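Local coordinates for protein lipid II:glycine glycyltransferase (Staphylococcus aureus, PDB 6SNR) that probably adds the first glycine of the pentaglycine bridge to the lysine of membrane-bound lipid II, using glycyl-tRNA as donor, at residues K283-D286 / L287-L291. Numbering follows the deposited sequence.
Sequences KNED and LKRDL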
# COMPACT_ATOMS: atom_id res chain seq x y z
N LYS A 283 -37.35 7.94 12.94
CA LYS A 283 -35.94 7.64 13.18
C LYS A 283 -35.04 8.54 12.36
O LYS A 283 -34.00 9.01 12.82
CB LYS A 283 -35.64 6.18 12.88
CG LYS A 283 -36.17 5.23 13.94
CD LYS A 283 -35.84 3.78 13.61
CE LYS A 283 -36.23 2.85 14.73
NZ LYS A 283 -35.08 2.69 15.66
N ASN A 284 -35.41 8.73 11.10
CA ASN A 284 -34.65 9.65 10.26
C ASN A 284 -34.64 11.07 10.76
O ASN A 284 -33.63 11.79 10.71
CB ASN A 284 -35.18 9.58 8.82
CG ASN A 284 -34.49 8.49 8.02
OD1 ASN A 284 -33.30 8.58 7.79
ND2 ASN A 284 -35.23 7.47 7.61
N GLU A 285 -35.78 11.50 11.34
CA GLU A 285 -35.79 12.83 11.91
C GLU A 285 -34.85 12.98 13.13
O GLU A 285 -34.20 14.02 13.30
CB GLU A 285 -37.24 13.31 12.18
CG GLU A 285 -37.29 14.81 12.48
CD GLU A 285 -37.27 15.72 11.26
OE1 GLU A 285 -37.25 15.22 10.11
OE2 GLU A 285 -37.25 16.97 11.45
N ASP A 286 -34.79 11.95 13.96
CA ASP A 286 -33.91 11.91 15.10
C ASP A 286 -32.46 11.98 14.59
O ASP A 286 -31.63 12.71 15.15
CB ASP A 286 -34.07 10.62 15.89
CG ASP A 286 -35.37 10.54 16.67
OD1 ASP A 286 -36.01 11.57 16.93
OD2 ASP A 286 -35.71 9.40 17.05
N LEU A 287 -32.17 11.25 13.53
CA LEU A 287 -30.80 11.28 12.95
C LEU A 287 -30.44 12.66 12.42
O LEU A 287 -29.32 13.12 12.57
CB LEU A 287 -30.66 10.25 11.83
CG LEU A 287 -29.34 10.18 11.05
CD1 LEU A 287 -28.22 9.93 12.03
CD2 LEU A 287 -29.45 9.08 10.01
N LYS A 288 -31.40 13.33 11.79
CA LYS A 288 -31.18 14.66 11.26
C LYS A 288 -30.76 15.59 12.40
O LYS A 288 -29.78 16.33 12.28
CB LYS A 288 -32.44 15.17 10.57
CG LYS A 288 -32.28 16.51 9.90
CD LYS A 288 -33.38 16.73 8.86
CE LYS A 288 -33.49 18.20 8.50
NZ LYS A 288 -34.59 18.43 7.53
N ARG A 289 -31.43 15.49 13.54
CA ARG A 289 -31.04 16.27 14.72
C ARG A 289 -29.59 16.00 15.16
O ARG A 289 -28.86 16.92 15.51
CB ARG A 289 -31.96 16.01 15.94
CG ARG A 289 -33.42 16.44 15.78
CD ARG A 289 -33.59 17.95 15.75
NE ARG A 289 -33.43 18.50 14.40
CZ ARG A 289 -34.34 18.40 13.43
NH1 ARG A 289 -35.48 17.75 13.63
NH2 ARG A 289 -34.09 18.93 12.22
N ASP A 290 -29.22 14.73 15.18
CA ASP A 290 -27.88 14.32 15.64
C ASP A 290 -26.82 14.85 14.67
O ASP A 290 -25.77 15.37 15.10
CB ASP A 290 -27.78 12.79 15.76
CG ASP A 290 -28.74 12.19 16.79
OD1 ASP A 290 -29.26 12.90 17.67
OD2 ASP A 290 -28.90 10.95 16.75
N LEU A 291 -27.12 14.79 13.37
CA LEU A 291 -26.22 15.32 12.31
C LEU A 291 -26.10 16.83 12.36
O LEU A 291 -25.04 17.39 12.07
CB LEU A 291 -26.68 14.89 10.92
CG LEU A 291 -26.50 13.40 10.65
CD1 LEU A 291 -27.30 12.99 9.44
CD2 LEU A 291 -25.01 13.09 10.48
O HOH W 1 -36.11 19.25 10.20
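Carboxylate oxygen OE2 of Glu285 is gripped twice: by Arg289 NH1 in a salt bridge of 2.9 Å, and by a water that donates to OE2 over 2.8 Å. The same water accepts from Arg289 NH2 at 2.9 Å, so acid, guanidinium and water close a small ring. Both OE2 and the water lie at the edge of the guanidinium, in its plane, whereas the carboxylate is turned 65° against it and NH1 meets OE2 from above the carboxylate plane. Glu285 reaches this place with CG anti to the backbone N (chi1 -167°) and a bend at chi2. Arg289 sets out with CG anti to the carbonyl carbon (chi1 -65°), then folds back at chi2 and chi3, bringing its head over the Glu285 carbonyl oxygen; its NE forms a further salt bridge with Glu292. Lys288 runs out extended, and its NZ gives the water a weak bond of 3.2 Å and hydrogen-bonds Asn243 of helix 235-262. Underneath, helix 267-297 keeps its regular i to i+4 bonds, among them Arg289 N to Glu285 O at 3.1 Å. Helices 235-262 and 267-297 pair as an antiparallel coiled-coil arm, as in staphylococcal FemA, here packed through Asn284 on Val242 and Leu246 and through Leu291 on Ile239. Glu285 and Arg289 are a classic i to i+4 acid-base pair joining successive turns on this exposed flank; Arg289 and the water probably stabilise the carboxylate in its charged form, with Lys288 linked more weakly through the same water.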